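Local coordinates for regulatory protein SWI6 (PDB 1SW6) that acts as the shared subunit of the yeast transcription complexes SBF and MBF in cell-cycle-dependent transcription, here represented by its ankyrin-repeat domain, at residues S140-E145 against Y178-F183; E145-L150 against E184-Y189. One frame throughout, in Å; residues are numbered along the deposited sequence.

Both contacts join ankyrin repeat 1 to ankyrin repeat 2, and their centres lie about 9 Å apart. Contact 1 brings together the turn that ends helix 134-140 and the loop between helices 176-179 and 183-190; contact 2 continues the same interface along the paired helices 144-152 and 183-190. E145 belongs to a segment of each, and L144 ties them physically: its CD2 sits 3.6 Å from CB of A185, and its CD1 is 3.9 Å from CA of L186. The change in character follows the chain, from an alanine and a leucine meeting a serine and a threonine near the surface in contact 1 to a lysine laid over a tyrosine ring in contact 2.

Contact 1 (S140-E145 against Y178-F183); sequences SIANLE and YDSGTF
A142 of the first repeat meets T182 and S180 of the second through its single methyl, which points at both hydroxyl-bearing side chains. These are van der Waals contacts: A142 CB is 3.6 Å from T182 OG1 and 3.9 Å from S180 OG. Both hydroxyls find their polar partners within their own repeat: OG of S180 is hydrogen-bonded to the carbonyl of N176, and OG1 of T182 to OD1 of N177.

The apolar part lies two residues further on, at L144. T182 CG2 touches L144 CB and, at the same 4.1 Å, L144 CD2, as the two side chains run past each other in opposite directions. With OG1 of T182 between its backbone N and carbonyl carbon (chi1 48°), the threonine offers oxygen to A142 and methyl to L144. The summed buried surface, 172 Å², is modest.

Both segments turn at this contact. A142, with a phi of 56°, is the C-prime residue of a Schellman motif closing helix 134-140, and N143 then N-caps helix 144-152 through OD1 to the backbone N of L146. G181, with a phi of 58° and two bonds back into the last helical turn, one from its N to the Y178 carbonyl, forms a second Schellman motif.

Behind the second segment, F183 and Y178 pack on helix 218-234, while D179 and S180 meet G294 of the second subunit; L144 continues onto helix 183-190.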
loop_
_atom_site.group_PDB
_atom_site.type_symbol
_atom_site.label_atom_id
_atom_site.label_comp_id
_atom_site.label_asym_id
_atom_site.label_seq_id
_atom_site.Cartn_x
_atom_site.Cartn_y
_atom_site.Cartn_z
ATOM N N SER A 140 9.027 -3.130 -3.696
ATOM C CA SER A 140 7.627 -3.466 -3.922
ATOM C C SER A 140 7.166 -2.944 -5.281
ATOM O O SER A 140 6.246 -3.472 -5.893
ATOM C CB SER A 140 6.766 -2.844 -2.821
ATOM O OG SER A 140 5.425 -3.293 -2.906
ATOM N N ILE A 141 7.850 -1.913 -5.744
ATOM C CA ILE A 141 7.528 -1.238 -6.986
ATOM C C ILE A 141 8.424 -1.656 -8.146
ATOM O O ILE A 141 8.379 -1.069 -9.223
ATOM C CB ILE A 141 7.603 0.296 -6.722
ATOM C CG1 ILE A 141 6.264 0.919 -7.039
ATOM C CG2 ILE A 141 8.784 0.933 -7.425
ATOM C CD1 ILE A 141 5.191 0.454 -6.111
ATOM N N ALA A 142 9.236 -2.680 -7.914
ATOM C CA ALA A 142 10.154 -3.197 -8.919
ATOM C C ALA A 142 11.115 -2.156 -9.488
ATOM O O ALA A 142 11.566 -2.287 -10.634
ATOM C CB ALA A 142 9.380 -3.862 -10.056
ATOM N N ASN A 143 11.440 -1.125 -8.713
ATOM C CA ASN A 143 12.390 -0.140 -9.226
ATOM C C ASN A 143 13.804 -0.650 -8.980
ATOM O O ASN A 143 14.500 -0.184 -8.074
ATOM C CB ASN A 143 12.231 1.217 -8.551
ATOM C CG ASN A 143 12.956 2.317 -9.311
ATOM O OD1 ASN A 143 14.128 2.171 -9.671
ATOM N ND2 ASN A 143 12.260 3.414 -9.570
ATOM N N LEU A 144 14.221 -1.607 -9.801
ATOM C CA LEU A 144 15.536 -2.221 -9.688
ATOM C C LEU A 144 16.697 -1.237 -9.590
ATOM O O LEU A 144 17.553 -1.374 -8.729
ATOM C CB LEU A 144 15.760 -3.163 -10.878
ATOM C CG LEU A 144 17.088 -3.927 -10.963
ATOM C CD1 LEU A 144 17.293 -4.775 -9.724
ATOM C CD2 LEU A 144 17.076 -4.800 -12.211
ATOM N N GLU A 145 16.731 -0.253 -10.474
ATOM C CA GLU A 145 17.827 0.708 -10.473
ATOM C C GLU A 145 17.990 1.425 -9.155
ATOM O O GLU A 145 19.097 1.531 -8.622
ATOM C CB GLU A 145 17.642 1.736 -11.583
ATOM C CG GLU A 145 18.932 2.004 -12.331
ATOM C CD GLU A 145 19.483 0.742 -12.969
ATOM O OE1 GLU A 145 20.668 0.754 -13.372
ATOM O OE2 GLU A 145 18.728 -0.260 -13.069
ATOM N N TYR A 178 7.191 -9.183 -11.549
ATOM C CA TYR A 178 6.900 -10.136 -12.614
ATOM C C TYR A 178 6.562 -9.330 -13.883
ATOM O O TYR A 178 7.141 -9.537 -14.945
ATOM C CB TYR A 178 5.725 -11.020 -12.196
ATOM C CG TYR A 178 5.058 -11.793 -13.314
ATOM C CD1 TYR A 178 5.762 -12.721 -14.074
ATOM C CD2 TYR A 178 3.710 -11.619 -13.583
ATOM C CE1 TYR A 178 5.130 -13.458 -15.077
ATOM C CE2 TYR A 178 3.072 -12.347 -14.577
ATOM C CZ TYR A 178 3.784 -13.262 -15.318
ATOM O OH TYR A 178 3.139 -13.968 -16.303
ATOM N N ASP A 179 5.637 -8.388 -13.759
ATOM C CA ASP A 179 5.248 -7.564 -14.896
ATOM C C ASP A 179 6.448 -6.853 -15.496
ATOM O O ASP A 179 6.558 -6.731 -16.716
ATOM C CB ASP A 179 4.208 -6.524 -14.477
ATOM C CG ASP A 179 2.852 -7.142 -14.181
ATOM O OD1 ASP A 179 2.695 -8.366 -14.373
ATOM O OD2 ASP A 179 1.939 -6.402 -13.760
ATOM N N SER A 180 7.355 -6.404 -14.635
ATOM C CA SER A 180 8.538 -5.683 -15.085
ATOM C C SER A 180 9.714 -6.587 -15.440
ATOM O O SER A 180 10.720 -6.115 -15.957
ATOM C CB SER A 180 8.975 -4.674 -14.018
ATOM O OG SER A 180 7.903 -3.820 -13.660
ATOM N N GLY A 181 9.589 -7.883 -15.160
ATOM C CA GLY A 181 10.663 -8.811 -15.473
ATOM C C GLY A 181 11.987 -8.467 -14.813
ATOM O O GLY A 181 13.048 -8.707 -15.383
ATOM N N THR A 182 11.934 -7.904 -13.610
ATOM C CA THR A 182 13.151 -7.531 -12.894
ATOM C C THR A 182 13.518 -8.492 -11.772
ATOM O O THR A 182 14.588 -8.372 -11.184
ATOM C CB THR A 182 13.028 -6.120 -12.257
ATOM O OG1 THR A 182 11.781 -6.021 -11.555
ATOM C CG2 THR A 182 13.105 -5.032 -13.325
ATOM N N PHE A 183 12.642 -9.447 -11.474
ATOM C CA PHE A 183 12.897 -10.371 -10.369
ATOM C C PHE A 183 14.231 -11.107 -10.364
ATOM O O PHE A 183 14.930 -11.104 -9.346
ATOM C CB PHE A 183 11.769 -11.397 -10.249
ATOM C CG PHE A 183 11.784 -12.154 -8.949
ATOM C CD1 PHE A 183 11.650 -11.480 -7.732
ATOM C CD2 PHE A 183 11.922 -13.535 -8.933
ATOM C CE1 PHE A 183 11.651 -12.175 -6.521
ATOM C CE2 PHE A 183 11.925 -14.239 -7.723
ATOM C CZ PHE A 183 11.788 -13.555 -6.517
#

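Contact 2 (E145-L150 against E184-Y189); sequences ELVKHL and EALLDY
K148 lies across one face of the Y189 ring, and this partly exposed pair is where the two helices pack most closely. K148 CG stands 3.3 Å from the ring centroid and only 5° off its normal, a well-centred CH-pi contact. The aliphatic chain follows the ring outward: CB is 3.8 Å from Y189 CE2, while CE reaches 3.5 Å from Y189 OH. Because CG of Y189 is anti to its carbonyl carbon (chi1 -70°), the ring extends toward the lysine, and the A185 carbonyl oxygen lies in the ring plane at its edge.

V147 and L186 are buried but make one looser apolar contact, CG1 of V147 to CD1 of L186 at 4.1 Å, their side chains crossing at about a right angle; V147 also packs on T139. The loose, outer side is the ammonium end of K148, whose ion pair to the exposed E145 of its own helix is long and weak, NZ to OE2 at 3.7 Å, so the lysine is probably held chiefly by its methylenes lying over the ring. Replacing Y189 with an alanine removes the face that K148 lies against, and is likely to let the lysine chain turn more freely and to open a gap between the helices.

Side-by-side packing of helices from consecutive repeats, here 144-152 and 183-190, is characteristic of the ankyrin fold, in which helix-turn-helix units stack into an elongated array; the second repeat also holds the short helix 176-179.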
loop_
_atom_site.group_PDB
_atom_site.type_symbol
_atom_site.label_atom_id
_atom_site.label_comp_id
_atom_site.label_asym_id
_atom_site.label_seq_id
_atom_site.Cartn_x
_atom_site.Cartn_y
_atom_site.Cartn_z
ATOM N N GLU A 145 16.731 -0.253 -10.474
ATOM C CA GLU A 145 17.827 0.708 -10.473
ATOM C C GLU A 145 17.990 1.425 -9.155
ATOM O O GLU A 145 19.097 1.531 -8.622
ATOM C CB GLU A 145 17.642 1.736 -11.583
ATOM C CG GLU A 145 18.932 2.004 -12.331
ATOM C CD GLU A 145 19.483 0.742 -12.969
ATOM O OE1 GLU A 145 20.668 0.754 -13.372
ATOM O OE2 GLU A 145 18.728 -0.260 -13.069
ATOM N N LEU A 146 16.898 1.935 -8.612
ATOM C CA LEU A 146 17.021 2.618 -7.339
ATOM C C LEU A 146 17.421 1.651 -6.213
ATOM O O LEU A 146 18.169 2.025 -5.305
ATOM C CB LEU A 146 15.727 3.358 -7.026
ATOM C CG LEU A 146 15.837 4.861 -7.292
ATOM C CD1 LEU A 146 16.668 5.136 -8.547
ATOM C CD2 LEU A 146 14.440 5.442 -7.422
ATOM N N VAL A 147 16.948 0.407 -6.272
ATOM C CA VAL A 147 17.317 -0.569 -5.247
ATOM C C VAL A 147 18.833 -0.783 -5.234
ATOM O O VAL A 147 19.457 -0.821 -4.172
ATOM C CB VAL A 147 16.628 -1.936 -5.471
ATOM C CG1 VAL A 147 17.322 -3.020 -4.631
ATOM C CG2 VAL A 147 15.161 -1.848 -5.054
ATOM N N LYS A 148 19.424 -0.914 -6.417
ATOM C CA LYS A 148 20.860 -1.122 -6.521
ATOM C C LYS A 148 21.644 0.068 -5.965
ATOM O O LYS A 148 22.630 -0.105 -5.245
ATOM C CB LYS A 148 21.217 -1.390 -7.977
ATOM C CG LYS A 148 20.710 -2.738 -8.439
ATOM C CD LYS A 148 20.412 -2.780 -9.931
ATOM C CE LYS A 148 21.634 -2.527 -10.782
ATOM N NZ LYS A 148 21.319 -2.796 -12.221
ATOM N N HIS A 149 21.194 1.275 -6.286
ATOM C CA HIS A 149 21.835 2.482 -5.787
ATOM C C HIS A 149 21.731 2.567 -4.267
ATOM O O HIS A 149 22.692 2.931 -3.598
ATOM C CB HIS A 149 21.187 3.714 -6.414
ATOM C CG HIS A 149 21.724 4.053 -7.767
ATOM N ND1 HIS A 149 20.909 4.316 -8.848
ATOM C CD2 HIS A 149 22.994 4.206 -8.206
ATOM C CE1 HIS A 149 21.657 4.619 -9.895
ATOM N NE2 HIS A 149 22.925 4.559 -9.532
ATOM N N LEU A 150 20.568 2.234 -3.712
ATOM C CA LEU A 150 20.404 2.295 -2.259
ATOM C C LEU A 150 21.259 1.254 -1.551
ATOM O O LEU A 150 21.790 1.512 -0.466
ATOM C CB LEU A 150 18.939 2.107 -1.852
ATOM C CG LEU A 150 17.949 3.227 -2.198
ATOM C CD1 LEU A 150 16.640 2.959 -1.489
ATOM C CD2 LEU A 150 18.494 4.568 -1.768
ATOM N N GLU A 184 14.592 -11.746 -11.473
ATOM C CA GLU A 184 15.842 -12.486 -11.501
ATOM C C GLU A 184 17.039 -11.584 -11.264
ATOM O O GLU A 184 17.963 -11.962 -10.539
ATOM C CB GLU A 184 15.999 -13.262 -12.815
ATOM C CG GLU A 184 17.270 -14.124 -12.856
ATOM C CD GLU A 184 17.159 -15.311 -13.809
ATOM O OE1 GLU A 184 16.270 -15.303 -14.686
ATOM O OE2 GLU A 184 17.965 -16.254 -13.686
ATOM N N ALA A 185 17.029 -10.391 -11.860
ATOM C CA ALA A 185 18.133 -9.454 -11.664
ATOM C C ALA A 185 18.115 -8.958 -10.218
ATOM O O ALA A 185 19.167 -8.705 -9.621
ATOM C CB ALA A 185 18.004 -8.265 -12.629
ATOM N N LEU A 186 16.919 -8.821 -9.655
ATOM C CA LEU A 186 16.784 -8.364 -8.262
ATOM C C LEU A 186 17.468 -9.312 -7.257
ATOM O O LEU A 186 18.014 -8.882 -6.240
ATOM C CB LEU A 186 15.307 -8.240 -7.894
ATOM C CG LEU A 186 14.990 -7.657 -6.514
ATOM C CD1 LEU A 186 15.379 -6.183 -6.466
ATOM C CD2 LEU A 186 13.492 -7.810 -6.244
ATOM N N LEU A 187 17.432 -10.604 -7.539
ATOM C CA LEU A 187 18.043 -11.567 -6.642
ATOM C C LEU A 187 19.553 -11.353 -6.512
ATOM O O LEU A 187 20.126 -11.650 -5.470
ATOM C CB LEU A 187 17.727 -12.995 -7.112
ATOM C CG LEU A 187 16.240 -13.367 -6.974
ATOM C CD1 LEU A 187 15.974 -14.756 -7.538
ATOM C CD2 LEU A 187 15.840 -13.305 -5.498
ATOM N N ASP A 188 20.206 -10.837 -7.552
ATOM C CA ASP A 188 21.653 -10.608 -7.454
ATOM C C ASP A 188 21.981 -9.619 -6.344
ATOM O O ASP A 188 23.055 -9.697 -5.731
ATOM C CB ASP A 188 22.244 -10.095 -8.775
ATOM C CG ASP A 188 22.317 -11.174 -9.845
ATOM O OD1 ASP A 188 22.097 -12.374 -9.523
ATOM O OD2 ASP A 188 22.602 -10.818 -11.008
ATOM N N TYR A 189 21.056 -8.698 -6.081
ATOM C CA TYR A 189 21.245 -7.700 -5.028
ATOM C C TYR A 189 20.510 -7.996 -3.717
ATOM O O TYR A 189 20.895 -7.465 -2.671
ATOM C CB TYR A 189 20.828 -6.310 -5.518
ATOM C CG TYR A 189 21.750 -5.736 -6.558
ATOM C CD1 TYR A 189 21.721 -6.199 -7.874
ATOM C CD2 TYR A 189 22.687 -4.757 -6.221
ATOM C CE1 TYR A 189 22.602 -5.706 -8.832
ATOM C CE2 TYR A 189 23.576 -4.254 -7.168
ATOM C CZ TYR A 189 23.528 -4.735 -8.474
ATOM O OH TYR A 189 24.409 -4.248 -9.416
#